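Local coordinates for protein minor fimbrium tip subunit Mfa3 (Porphyromonas gingivalis ATCC 33277, PDB 5NF4) that forms part of the tip of the minor fimbriae, cell-surface filaments that mediate biofilm formation and adhesion to host cells and other oral bacteria, at residues L145-Y150 with Q233-V238; H149-T154 with E239-G244; N157-S162 with L250-E255; E205-L210 with A245-L250; N276-T281 with Y326-K331. All blocks are in the same frame, centred on the assembly; numbering follows the deposited sequence.

In the fold
Contacts 1, 2 and 3 cluster around the loop between strands 143-144 and 161-170: contacts 1 and 2 share His149 and Tyr150, and contacts 1 and 3 are centred about 10 Å apart. Contact 3, about 5 Å from the centre of the chain, encloses contact 4 in the sequence, and both use strand 248-254, though their centres are about 23 Å apart. This strand pairs with strand 238-242 of contact 2, so one hairpin runs through contacts 2, 3 and 4. Contact 5 follows, joining strands 277-282 and 324-332 about 11 Å from contact 4, centre to centre. Contacts 1 to 3 fasten 145-162 to 233-255; contacts 4 and 5 compact the beta-rich C-terminal part.

Contact 1 of 5, residues L145-Y150 with Q233-V238; sequences LDPIHY and QFYGPV
Tyr150 and Tyr235 lay their rings face to face, the planes only 14° apart and the centroids separated by 4.0 Å. The overlap is slightly offset: Tyr150 CZ sits 3.6 Å from Tyr235 CG, while the hydroxyl of Tyr235 continues past the stack to touch Pro147 CB at 3.5 Å. Tyr235 reaches this position with CG anti to its backbone N (chi1 -157°). On its opposite face the Tyr150 ring carries Leu145 CD2, so the phenol is sandwiched between a methyl group and an aromatic ring. Val238 approaches the root of the same side chain at about a right angle, its CG1 3.9 Å from Tyr150 CB. The buried phenol is tethered at its far end as well, since Tyr150 OH hydrogen-bonds to the carbonyl oxygen of Asn219. Just upstream, Asp146 OD1 accepts the backbone N-H of Ile148 at 3.1 Å. The stack thus joins a short 3-10 turn, opened by an Asx turn at Asp146, to the loop leading into strand 238-242.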
# COMPACT_ATOMS: atom_id res chain seq x y z
N LEU A 145 -4.32 10.36 -3.42
CA LEU A 145 -4.64 9.84 -2.09
C LEU A 145 -5.42 10.85 -1.29
O LEU A 145 -5.06 12.02 -1.24
CB LEU A 145 -3.35 9.45 -1.34
CG LEU A 145 -3.52 8.65 -0.06
CD1 LEU A 145 -3.93 7.17 -0.43
CD2 LEU A 145 -2.26 8.65 0.76
N ASP A 146 -6.51 10.41 -0.68
CA ASP A 146 -7.23 11.25 0.29
C ASP A 146 -6.24 11.86 1.33
O ASP A 146 -5.44 11.15 1.92
CB ASP A 146 -8.30 10.40 0.98
CG ASP A 146 -9.30 11.22 1.81
OD1 ASP A 146 -8.87 12.12 2.57
OD2 ASP A 146 -10.52 10.94 1.74
N PRO A 147 -6.26 13.20 1.52
CA PRO A 147 -5.36 13.85 2.49
C PRO A 147 -5.28 13.17 3.88
O PRO A 147 -4.21 13.12 4.51
CB PRO A 147 -5.94 15.26 2.62
CG PRO A 147 -6.56 15.51 1.26
CD PRO A 147 -7.17 14.17 0.88
N ILE A 148 -6.41 12.67 4.36
CA ILE A 148 -6.40 12.07 5.69
C ILE A 148 -5.58 10.76 5.71
O ILE A 148 -5.04 10.39 6.75
CB ILE A 148 -7.84 11.85 6.21
CG1 ILE A 148 -7.82 11.62 7.72
CG2 ILE A 148 -8.51 10.68 5.57
CD1 ILE A 148 -7.28 12.79 8.54
N HIS A 149 -5.44 10.10 4.56
CA HIS A 149 -4.76 8.81 4.54
C HIS A 149 -3.25 8.88 4.67
O HIS A 149 -2.62 7.84 4.88
CB HIS A 149 -5.14 8.03 3.27
CG HIS A 149 -6.51 7.46 3.36
ND1 HIS A 149 -7.28 7.15 2.26
CD2 HIS A 149 -7.28 7.19 4.45
CE1 HIS A 149 -8.45 6.67 2.67
NE2 HIS A 149 -8.47 6.69 3.99
N TYR A 150 -2.64 10.06 4.60
CA TYR A 150 -1.23 10.16 4.96
C TYR A 150 -1.06 10.09 6.49
O TYR A 150 0.07 9.94 7.01
CB TYR A 150 -0.61 11.46 4.41
CG TYR A 150 -0.56 11.56 2.90
CD1 TYR A 150 0.51 11.08 2.17
CD2 TYR A 150 -1.59 12.18 2.19
CE1 TYR A 150 0.53 11.17 0.78
CE2 TYR A 150 -1.56 12.27 0.81
CZ TYR A 150 -0.49 11.78 0.12
OH TYR A 150 -0.48 11.87 -1.25
N GLN A 233 3.89 13.62 -9.43
CA GLN A 233 3.52 14.69 -8.50
C GLN A 233 3.67 14.31 -7.03
O GLN A 233 3.54 13.16 -6.67
CB GLN A 233 2.09 15.15 -8.78
CG GLN A 233 1.97 15.79 -10.19
CD GLN A 233 0.54 16.17 -10.59
OE1 GLN A 233 -0.44 15.47 -10.27
NE2 GLN A 233 0.41 17.31 -11.27
N PHE A 234 3.97 15.31 -6.19
CA PHE A 234 4.37 15.06 -4.79
C PHE A 234 3.57 15.86 -3.81
O PHE A 234 3.23 17.02 -4.09
CB PHE A 234 5.87 15.39 -4.61
CG PHE A 234 6.73 14.65 -5.58
CD1 PHE A 234 7.17 13.39 -5.29
CD2 PHE A 234 7.02 15.19 -6.83
CE1 PHE A 234 7.92 12.69 -6.19
CE2 PHE A 234 7.77 14.50 -7.75
CZ PHE A 234 8.21 13.23 -7.43
N TYR A 235 3.23 15.22 -2.69
CA TYR A 235 2.47 15.82 -1.62
C TYR A 235 3.37 16.70 -0.77
O TYR A 235 4.58 16.49 -0.73
CB TYR A 235 1.83 14.73 -0.74
CG TYR A 235 0.63 15.19 0.01
CD1 TYR A 235 -0.57 15.50 -0.64
CD2 TYR A 235 0.67 15.29 1.37
CE1 TYR A 235 -1.65 15.89 0.06
CE2 TYR A 235 -0.42 15.70 2.10
CZ TYR A 235 -1.57 16.01 1.43
OH TYR A 235 -2.65 16.41 2.14
N GLY A 236 2.78 17.68 -0.11
CA GLY A 236 3.51 18.56 0.79
C GLY A 236 3.91 17.78 2.03
O GLY A 236 3.58 16.62 2.21
N PRO A 237 4.61 18.44 2.94
CA PRO A 237 5.10 17.75 4.13
C PRO A 237 3.96 17.30 5.04
O PRO A 237 2.98 18.00 5.25
CB PRO A 237 5.98 18.81 4.80
CG PRO A 237 5.38 20.12 4.34
CD PRO A 237 5.00 19.85 2.90
N VAL A 238 4.09 16.07 5.53
CA VAL A 238 3.13 15.46 6.42
C VAL A 238 3.68 15.32 7.83
O VAL A 238 4.58 14.50 8.03
CB VAL A 238 2.77 14.06 5.88
CG1 VAL A 238 1.77 13.32 6.81
CG2 VAL A 238 2.24 14.16 4.48

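Contact 2 of 5, residues H149-T154 with E239-G244; sequences HYHNAT and ELRRVG
One face of the His151 imidazole is overlaid by the guanidinium of Arg241, and at the ring's edge, in its plane, lies the backbone oxygen of Glu239. The two flat groups are nearly parallel, with planes 20° and centres 4.2 Å apart, but the overlap is displaced. His151 CB lies over the rim of the guanidinium, 3.2 Å from Arg241 NE, and the imidazole CG lies 3.6 Å from Arg241 NH2. At the edge, His151 CE1 approaches Glu239 O to 3.2 Å, so the ring meets the cation with a face and the carbonyl with its edge. Arg241 crosses the histidine side chain at about a right angle, its chain extended from CG to NE, and this carries the guanidinium over the loop. Beyond the histidine the guanidinium also comes up to the amide of Asn152, where the modelled positions are too close to be reliable; the arginine is poorly ordered, and the exact overlap of the stack deserves the same caution. The Asn152 amide is held from within its own loop, ND2 donating to Ala153 O at 3.2 Å from well above the carbonyl plane. Val238 packs against His151, and Ile148 touches Arg241. This is a surface contact in which an arginine of strand 238-242, paired through its backbone with Leu250, forms a guanidinium-imidazole stack on the loop that follows a 3-10 turn.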
# COMPACT_ATOMS: atom_id res chain seq x y z
N HIS A 149 -5.44 10.10 4.56
CA HIS A 149 -4.76 8.81 4.54
C HIS A 149 -3.25 8.88 4.67
O HIS A 149 -2.62 7.84 4.88
CB HIS A 149 -5.14 8.03 3.27
CG HIS A 149 -6.51 7.46 3.36
ND1 HIS A 149 -7.28 7.15 2.26
CD2 HIS A 149 -7.28 7.19 4.45
CE1 HIS A 149 -8.45 6.67 2.67
NE2 HIS A 149 -8.47 6.69 3.99
N TYR A 150 -2.64 10.06 4.60
CA TYR A 150 -1.23 10.16 4.96
C TYR A 150 -1.06 10.09 6.49
O TYR A 150 0.07 9.94 7.01
CB TYR A 150 -0.61 11.46 4.41
CG TYR A 150 -0.56 11.56 2.90
CD1 TYR A 150 0.51 11.08 2.17
CD2 TYR A 150 -1.59 12.18 2.19
CE1 TYR A 150 0.53 11.17 0.78
CE2 TYR A 150 -1.56 12.27 0.81
CZ TYR A 150 -0.49 11.78 0.12
OH TYR A 150 -0.48 11.87 -1.25
N HIS A 151 -2.16 10.25 7.22
CA HIS A 151 -2.15 10.22 8.65
C HIS A 151 -2.76 8.97 9.26
O HIS A 151 -2.25 8.42 10.22
CB HIS A 151 -2.91 11.41 9.23
CG HIS A 151 -2.33 12.74 8.86
ND1 HIS A 151 -1.18 13.23 9.44
CD2 HIS A 151 -2.74 13.68 7.98
CE1 HIS A 151 -0.91 14.42 8.94
NE2 HIS A 151 -1.84 14.71 8.05
N ASN A 152 -3.90 8.55 8.72
CA ASN A 152 -4.60 7.38 9.25
C ASN A 152 -5.81 7.05 8.43
O ASN A 152 -6.34 7.89 7.72
CB ASN A 152 -5.04 7.61 10.72
CG ASN A 152 -5.74 8.93 10.92
OD1 ASN A 152 -5.12 9.91 11.32
ND2 ASN A 152 -7.03 8.98 10.61
N ALA A 153 -6.23 5.79 8.51
CA ALA A 153 -7.55 5.40 8.08
C ALA A 153 -8.48 5.79 9.20
O ALA A 153 -8.04 5.97 10.34
CB ALA A 153 -7.61 3.90 7.79
N THR A 154 -9.76 5.92 8.90
CA THR A 154 -10.73 6.33 9.91
C THR A 154 -11.80 5.28 10.00
O THR A 154 -11.80 4.31 9.24
CB THR A 154 -11.37 7.66 9.58
OG1 THR A 154 -12.20 7.47 8.43
CG2 THR A 154 -10.30 8.73 9.29
N GLU A 239 3.15 16.07 8.80
CA GLU A 239 3.60 15.93 10.18
C GLU A 239 3.03 14.60 10.68
O GLU A 239 1.83 14.38 10.63
CB GLU A 239 3.14 17.11 11.04
CG GLU A 239 3.86 17.13 12.37
CD GLU A 239 3.48 18.32 13.23
OE1 GLU A 239 3.68 18.24 14.45
OE2 GLU A 239 2.99 19.34 12.69
N LEU A 240 3.90 13.69 11.12
CA LEU A 240 3.45 12.38 11.61
C LEU A 240 2.61 12.46 12.86
O LEU A 240 2.69 13.42 13.62
CB LEU A 240 4.64 11.44 11.87
CG LEU A 240 5.58 11.19 10.68
CD1 LEU A 240 6.53 10.06 11.02
CD2 LEU A 240 4.86 10.88 9.35
N ARG A 241 1.78 11.45 13.09
CA ARG A 241 0.87 11.48 14.21
C ARG A 241 1.37 10.59 15.32
O ARG A 241 1.68 9.41 15.11
CB ARG A 241 -0.54 11.07 13.77
CG ARG A 241 -1.23 12.16 12.95
CD ARG A 241 -2.73 11.96 12.86
NE ARG A 241 -3.37 12.97 12.01
CZ ARG A 241 -4.65 12.95 11.65
NH1 ARG A 241 -5.45 11.97 12.06
NH2 ARG A 241 -5.13 13.91 10.87
N ARG A 242 1.46 11.17 16.50
CA ARG A 242 1.89 10.45 17.68
C ARG A 242 0.80 9.51 18.12
O ARG A 242 -0.35 9.91 18.23
CB ARG A 242 2.23 11.42 18.80
CG ARG A 242 2.84 10.76 20.03
CD ARG A 242 3.09 11.76 21.16
NE ARG A 242 4.06 11.20 22.08
CZ ARG A 242 4.97 11.89 22.75
NH1 ARG A 242 5.02 13.23 22.66
NH2 ARG A 242 5.82 11.25 23.53
N VAL A 243 1.16 8.26 18.36
CA VAL A 243 0.23 7.30 18.93
C VAL A 243 0.07 7.60 20.41
O VAL A 243 0.89 7.18 21.25
CB VAL A 243 0.71 5.86 18.68
CG1 VAL A 243 -0.21 4.85 19.37
CG2 VAL A 243 0.79 5.60 17.18
N GLY A 244 -0.97 8.36 20.72
CA GLY A 244 -1.30 8.72 22.09
C GLY A 244 -0.15 9.43 22.78
O GLY A 244 0.35 10.44 22.30

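Contact 3 of 5, residues N157-S162 with L250-E255; sequences NGFPMS and LGYMPE
Phe159 and Tyr252 both set CG anti to the carbonyl carbon, with chi1 of -66° and -50°, and these torsions swing the two rings into the space between backbones whose nearest CA atoms, those of the same two residues, are 9.8 Å apart. Phe159 enters with its outer end: CZ stands over the centre of the Tyr252 ring, 3.6 Å from Tyr252 CG. The planes are inclined at 54° and the centroids are 4.7 Å apart, giving a tilted edge-to-face pair. In the fold this buried apolar contact packs the loop leading into strand 161-170 on the hairpin of strands 238-242 and 248-254, close to the centre of the chain and probably part of the beta-rich core of this fimbrillin-superfamily protein. Strand 180-205 contributes Val196 against Phe159 and Lys198 against Tyr252. Phe159 also meets the ring of His149. The phenol oxygen plays no part in the ring contact: Tyr252 OH extends beyond the stack and is hydrogen-bonded to Glu66 OE1.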
# COMPACT_ATOMS: atom_id res chain seq x y z
N ASN A 157 -13.56 5.63 6.54
CA ASN A 157 -12.76 5.87 5.34
C ASN A 157 -11.50 5.03 5.34
O ASN A 157 -10.49 5.44 5.92
CB ASN A 157 -12.44 7.36 5.24
CG ASN A 157 -11.80 7.75 3.94
OD1 ASN A 157 -11.57 6.92 3.07
ND2 ASN A 157 -11.52 9.04 3.79
N GLY A 158 -11.57 3.84 4.76
CA GLY A 158 -10.45 2.92 4.78
C GLY A 158 -9.48 3.19 3.66
O GLY A 158 -9.80 3.90 2.69
N PHE A 159 -8.30 2.58 3.76
CA PHE A 159 -7.28 2.65 2.71
C PHE A 159 -7.74 1.92 1.47
O PHE A 159 -8.25 0.82 1.58
CB PHE A 159 -5.96 2.01 3.17
CG PHE A 159 -5.26 2.72 4.27
CD1 PHE A 159 -4.96 4.07 4.19
CD2 PHE A 159 -4.84 2.01 5.38
CE1 PHE A 159 -4.29 4.71 5.23
CE2 PHE A 159 -4.18 2.62 6.39
CZ PHE A 159 -3.90 3.99 6.32
N PRO A 160 -7.53 2.49 0.26
CA PRO A 160 -7.74 1.67 -0.94
C PRO A 160 -6.91 0.41 -0.93
O PRO A 160 -5.76 0.42 -0.48
CB PRO A 160 -7.31 2.59 -2.09
CG PRO A 160 -7.47 4.01 -1.53
CD PRO A 160 -7.11 3.87 -0.06
N MET A 161 -7.51 -0.68 -1.40
CA MET A 161 -6.82 -1.97 -1.48
C MET A 161 -7.21 -2.66 -2.78
O MET A 161 -8.25 -2.36 -3.37
CB MET A 161 -7.16 -2.88 -0.31
CG MET A 161 -7.22 -2.21 1.01
SD MET A 161 -7.55 -3.45 2.27
CE MET A 161 -7.71 -2.42 3.73
N SER A 162 -6.34 -3.54 -3.26
CA SER A 162 -6.70 -4.33 -4.42
C SER A 162 -5.96 -5.63 -4.51
O SER A 162 -4.97 -5.87 -3.81
CB SER A 162 -6.42 -3.52 -5.67
OG SER A 162 -5.02 -3.28 -5.73
N LEU A 250 3.35 7.71 13.54
CA LEU A 250 2.94 6.99 12.33
C LEU A 250 2.55 7.90 11.19
O LEU A 250 2.01 8.99 11.41
CB LEU A 250 1.73 6.07 12.62
CG LEU A 250 1.92 4.94 13.62
CD1 LEU A 250 0.58 4.21 13.79
CD2 LEU A 250 3.02 3.97 13.17
N GLY A 251 2.82 7.42 9.99
CA GLY A 251 2.23 7.97 8.79
C GLY A 251 2.10 6.90 7.70
O GLY A 251 2.54 5.74 7.86
N TYR A 252 1.51 7.29 6.59
CA TYR A 252 1.35 6.39 5.45
C TYR A 252 1.62 7.12 4.16
O TYR A 252 1.46 8.33 4.08
CB TYR A 252 -0.07 5.79 5.42
CG TYR A 252 -0.51 5.21 6.74
CD1 TYR A 252 -1.07 6.00 7.73
CD2 TYR A 252 -0.34 3.86 7.01
CE1 TYR A 252 -1.47 5.46 8.92
CE2 TYR A 252 -0.75 3.32 8.20
CZ TYR A 252 -1.30 4.14 9.16
OH TYR A 252 -1.70 3.63 10.37
N MET A 253 2.02 6.39 3.13
CA MET A 253 2.22 7.02 1.85
C MET A 253 2.04 6.03 0.71
O MET A 253 2.25 4.82 0.87
CB MET A 253 3.61 7.65 1.73
CG MET A 253 4.77 6.70 1.87
SD MET A 253 5.04 6.05 3.54
CE MET A 253 6.85 5.96 3.46
N PRO A 254 1.67 6.56 -0.45
CA PRO A 254 1.54 5.62 -1.56
C PRO A 254 2.88 5.03 -2.00
O PRO A 254 3.94 5.61 -1.78
CB PRO A 254 0.94 6.46 -2.67
CG PRO A 254 0.37 7.67 -2.00
CD PRO A 254 1.30 7.93 -0.86
N GLU A 255 2.81 3.86 -2.61
CA GLU A 255 3.95 3.31 -3.32
C GLU A 255 4.63 4.37 -4.16
O GLU A 255 3.96 5.18 -4.80
CB GLU A 255 3.47 2.14 -4.20
CG GLU A 255 4.54 1.47 -4.99
CD GLU A 255 3.98 0.24 -5.63
OE1 GLU A 255 3.97 -0.82 -4.97
OE2 GLU A 255 3.49 0.38 -6.77

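Contact 4 of 5, residues E205-L210 with A245-L250; sequences EGVENL and ATNQWL
Asn247 meets Val207 through its amide: Asn247 OD1 lies 3.6 Å from Val207 CG1 and 3.7 Å from Val207 CG2, so the oxygen rests against both methyls while the side chains cross at about a right angle. The same oxygen takes a weak hydrogen bond from Arg242 NH2, so it has a weak polar partner as well as the methyls. Gln248, its N-H weakly bonded back to Thr246 OG1, leads into the strand. One residue further along, Trp249 turns its indole back toward the 3-10 turn at 207-209, with two branched side chains around its six-membered ring. Val207 CG2 comes up at the ring's edge, 3.6 Å from Trp249 CH2. Leu210, arriving from the opposite direction, places CD2 over the face, 3.8 Å from the ring centroid and 17° off the normal, a CH-pi contact. A chi1 of 179° sends the leucine's CG away from its own N, and CD2 ends over the indole. No hydrogen bond joins the two segments. The connection between strands 180-205 and 210-216 is therefore held against the start of strand 248-254 by dispersion and CH-pi forces, and depends on shape more than on polar pairing.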
# COMPACT_ATOMS: atom_id res chain seq x y z
N GLU A 205 14.95 6.50 22.72
CA GLU A 205 15.66 7.31 23.68
C GLU A 205 15.72 8.76 23.20
O GLU A 205 15.85 9.00 22.00
CB GLU A 205 17.04 6.68 23.89
CG GLU A 205 18.18 7.55 24.24
CD GLU A 205 19.44 6.72 24.47
OE1 GLU A 205 19.36 5.46 24.41
OE2 GLU A 205 20.51 7.32 24.69
N GLY A 206 15.60 9.70 24.14
CA GLY A 206 15.75 11.12 23.87
C GLY A 206 14.53 11.82 23.27
O GLY A 206 14.67 12.86 22.62
N VAL A 207 13.34 11.27 23.50
CA VAL A 207 12.12 11.85 22.96
C VAL A 207 11.88 13.27 23.54
O VAL A 207 11.16 14.08 22.95
CB VAL A 207 10.89 10.94 23.23
CG1 VAL A 207 10.48 10.94 24.69
CG2 VAL A 207 9.72 11.33 22.34
N GLU A 208 12.51 13.56 24.68
CA GLU A 208 12.45 14.90 25.27
C GLU A 208 13.02 15.99 24.34
O GLU A 208 12.76 17.19 24.55
CB GLU A 208 13.23 14.94 26.58
CG GLU A 208 12.63 14.10 27.69
CD GLU A 208 12.78 12.62 27.45
OE1 GLU A 208 13.72 12.23 26.71
OE2 GLU A 208 11.94 11.85 27.97
N ASN A 209 13.84 15.58 23.39
CA ASN A 209 14.54 16.53 22.52
C ASN A 209 13.78 16.76 21.23
O ASN A 209 14.21 17.55 20.41
CB ASN A 209 15.94 16.03 22.15
CG ASN A 209 16.86 15.87 23.35
OD1 ASN A 209 16.86 16.69 24.28
ND2 ASN A 209 17.67 14.82 23.32
N LEU A 210 12.67 16.05 21.05
CA LEU A 210 12.00 16.01 19.75
C LEU A 210 10.93 17.08 19.67
O LEU A 210 10.10 17.19 20.56
CB LEU A 210 11.37 14.64 19.50
CG LEU A 210 10.59 14.43 18.19
CD1 LEU A 210 11.52 14.48 16.97
CD2 LEU A 210 9.82 13.10 18.21
N ALA A 245 0.26 8.87 23.92
CA ALA A 245 1.38 9.40 24.69
C ALA A 245 2.60 8.46 24.62
O ALA A 245 3.52 8.57 25.41
CB ALA A 245 0.96 9.62 26.12
N THR A 246 2.62 7.55 23.65
CA THR A 246 3.75 6.65 23.50
C THR A 246 4.85 7.35 22.72
O THR A 246 4.69 8.52 22.36
CB THR A 246 3.35 5.34 22.77
OG1 THR A 246 3.11 5.62 21.39
CG2 THR A 246 2.10 4.73 23.41
N ASN A 247 5.94 6.65 22.44
CA ASN A 247 7.06 7.23 21.69
C ASN A 247 7.09 6.73 20.25
O ASN A 247 8.14 6.68 19.59
CB ASN A 247 8.37 6.93 22.42
CG ASN A 247 8.44 7.62 23.75
OD1 ASN A 247 7.79 8.65 23.95
ND2 ASN A 247 9.21 7.06 24.69
N GLN A 248 5.89 6.41 19.77
CA GLN A 248 5.68 5.96 18.42
C GLN A 248 4.92 7.00 17.59
O GLN A 248 3.88 7.49 18.03
CB GLN A 248 4.91 4.64 18.41
CG GLN A 248 4.58 4.15 17.00
CD GLN A 248 3.72 2.89 17.03
OE1 GLN A 248 2.81 2.75 17.86
NE2 GLN A 248 4.02 1.96 16.14
N TRP A 249 5.47 7.33 16.42
CA TRP A 249 4.83 8.20 15.42
C TRP A 249 4.52 7.45 14.12
O TRP A 249 5.35 6.70 13.60
CB TRP A 249 5.73 9.41 15.10
CG TRP A 249 5.62 10.54 16.12
CD1 TRP A 249 4.90 11.71 15.97
CD2 TRP A 249 6.22 10.62 17.42
NE1 TRP A 249 5.02 12.49 17.09
CE2 TRP A 249 5.82 11.85 18.00
CE3 TRP A 249 7.05 9.77 18.16
CZ2 TRP A 249 6.24 12.25 19.27
CZ3 TRP A 249 7.46 10.16 19.43
CH2 TRP A 249 7.05 11.40 19.97
N LEU A 250 3.35 7.71 13.54
CA LEU A 250 2.94 6.99 12.33
C LEU A 250 2.55 7.90 11.19
O LEU A 250 2.01 8.99 11.41
CB LEU A 250 1.73 6.07 12.62
CG LEU A 250 1.92 4.94 13.62
CD1 LEU A 250 0.58 4.21 13.79
CD2 LEU A 250 3.02 3.97 13.17

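Contact 5 of 5, residues N276-T281 with Y326-K331; sequences NFFRLT and YIYRIK
Phe278 projects from strand 277-281 with CG wedged between its backbone N and carbonyl carbon (chi1 62°), a conformation that presents the ring edge to two residues of strand 326-331. Phe278 CE2 points into the face of Tyr328, 3.7 Å from Tyr328 CD1, and the planes stand at 69° with centroids 4.9 Å apart. Ile330 CD1 lies in line with the ring edge, 3.5 Å from Phe278 CE1. The strands are not paired: their axes pass 11.4 Å apart at 25°. Strand 277-282 pairs with 210-216 and 287-291, strand 324-332 with 180-205 and 337-345, and two strand layers pack face to face, consistent with the beta-sandwich domains of fimbrillin-type subunits. Tyr328 and Ile330 share one face of their strand, as Phe278 and Leu280 do of theirs. Ile330, with CG1 anti to the carbonyl carbon, also reaches Leu280 tip to tip, CD1 to CD1, at 3.8 Å. Tyr328 OH is hydrogen-bonded to Tyr304 OH, and the two rings also meet edge-to-face.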
# COMPACT_ATOMS: atom_id res chain seq x y z
N ASN A 276 11.53 9.42 -0.84
CA ASN A 276 10.81 9.71 0.39
C ASN A 276 11.77 9.79 1.57
O ASN A 276 12.68 8.98 1.68
CB ASN A 276 9.77 8.62 0.69
CG ASN A 276 8.63 8.59 -0.30
OD1 ASN A 276 8.77 8.85 -1.52
ND2 ASN A 276 7.49 8.27 0.22
N PHE A 277 11.59 10.78 2.44
CA PHE A 277 12.40 10.81 3.64
C PHE A 277 11.59 11.41 4.76
O PHE A 277 10.59 12.09 4.51
CB PHE A 277 13.69 11.63 3.43
CG PHE A 277 13.46 13.11 3.17
CD1 PHE A 277 13.16 13.57 1.89
CD2 PHE A 277 13.62 14.06 4.20
CE1 PHE A 277 12.98 14.94 1.64
CE2 PHE A 277 13.45 15.39 3.94
CZ PHE A 277 13.15 15.85 2.67
N PHE A 278 12.01 11.16 6.00
CA PHE A 278 11.39 11.85 7.11
C PHE A 278 12.43 12.76 7.75
O PHE A 278 13.63 12.48 7.75
CB PHE A 278 10.72 10.91 8.13
CG PHE A 278 11.62 9.93 8.83
CD1 PHE A 278 12.16 10.22 10.06
CD2 PHE A 278 11.84 8.66 8.30
CE1 PHE A 278 12.96 9.29 10.75
CE2 PHE A 278 12.64 7.73 8.99
CZ PHE A 278 13.19 8.04 10.20
N ARG A 279 11.92 13.90 8.18
CA ARG A 279 12.71 14.95 8.79
C ARG A 279 12.42 15.06 10.27
O ARG A 279 11.28 15.30 10.67
CB ARG A 279 12.41 16.25 8.07
CG ARG A 279 12.96 17.47 8.77
CD ARG A 279 12.79 18.68 7.89
NE ARG A 279 13.68 18.64 6.73
CZ ARG A 279 13.37 19.06 5.51
NH1 ARG A 279 12.16 19.53 5.24
NH2 ARG A 279 14.28 18.98 4.54
N LEU A 280 13.46 14.90 11.09
CA LEU A 280 13.34 15.05 12.53
C LEU A 280 13.88 16.38 12.90
O LEU A 280 15.03 16.66 12.60
CB LEU A 280 14.12 13.98 13.28
CG LEU A 280 13.87 12.52 12.94
CD1 LEU A 280 14.97 11.74 13.62
CD2 LEU A 280 12.52 12.10 13.45
N THR A 281 13.06 17.16 13.59
CA THR A 281 13.48 18.44 14.12
C THR A 281 13.48 18.40 15.63
O THR A 281 12.48 18.02 16.25
CB THR A 281 12.56 19.56 13.65
OG1 THR A 281 12.59 19.60 12.23
CG2 THR A 281 13.03 20.91 14.19
N TYR A 326 7.59 0.01 7.23
CA TYR A 326 8.92 0.59 7.39
C TYR A 326 9.05 1.07 8.83
O TYR A 326 8.35 1.99 9.27
CB TYR A 326 9.13 1.75 6.40
CG TYR A 326 9.12 1.28 4.95
CD1 TYR A 326 7.93 1.01 4.30
CD2 TYR A 326 10.31 1.06 4.27
CE1 TYR A 326 7.91 0.52 2.98
CE2 TYR A 326 10.31 0.58 2.93
CZ TYR A 326 9.09 0.31 2.31
OH TYR A 326 9.05 -0.21 1.01
N ILE A 327 9.93 0.40 9.57
CA ILE A 327 10.04 0.60 11.02
C ILE A 327 11.40 1.17 11.38
O ILE A 327 12.44 0.60 11.07
CB ILE A 327 9.80 -0.73 11.77
CG1 ILE A 327 8.43 -1.31 11.39
CG2 ILE A 327 9.87 -0.52 13.29
CD1 ILE A 327 8.26 -2.77 11.77
N TYR A 328 11.38 2.33 12.04
CA TYR A 328 12.59 2.99 12.50
C TYR A 328 12.61 3.07 14.01
O TYR A 328 11.59 3.33 14.68
CB TYR A 328 12.69 4.41 11.89
CG TYR A 328 12.89 4.31 10.40
CD1 TYR A 328 11.80 4.16 9.55
CD2 TYR A 328 14.17 4.30 9.85
CE1 TYR A 328 11.98 4.04 8.19
CE2 TYR A 328 14.35 4.16 8.48
CZ TYR A 328 13.25 4.05 7.66
OH TYR A 328 13.43 3.89 6.31
N ARG A 329 13.79 2.79 14.56
CA ARG A 329 14.05 2.92 15.98
C ARG A 329 15.14 3.96 16.08
O ARG A 329 16.25 3.76 15.57
CB ARG A 329 14.45 1.56 16.59
CG ARG A 329 13.37 0.51 16.30
CD ARG A 329 13.77 -0.89 16.65
NE ARG A 329 14.82 -1.47 15.82
CZ ARG A 329 14.70 -1.85 14.55
NH1 ARG A 329 13.56 -1.66 13.88
NH2 ARG A 329 15.74 -2.40 13.94
N ILE A 330 14.80 5.08 16.71
CA ILE A 330 15.69 6.25 16.74
C ILE A 330 16.09 6.68 18.15
O ILE A 330 15.25 6.75 19.06
CB ILE A 330 15.02 7.44 16.04
CG1 ILE A 330 14.68 7.08 14.60
CG2 ILE A 330 15.96 8.69 16.11
CD1 ILE A 330 13.86 8.10 13.91
N LYS A 331 17.38 6.96 18.33
CA LYS A 331 17.92 7.54 19.57
C LYS A 331 18.30 8.98 19.28
O LYS A 331 19.10 9.23 18.38
CB LYS A 331 19.14 6.78 20.09
CG LYS A 331 18.88 5.35 20.50
CD LYS A 331 20.16 4.67 20.97
CE LYS A 331 19.95 3.19 21.29
NZ LYS A 331 21.20 2.56 21.86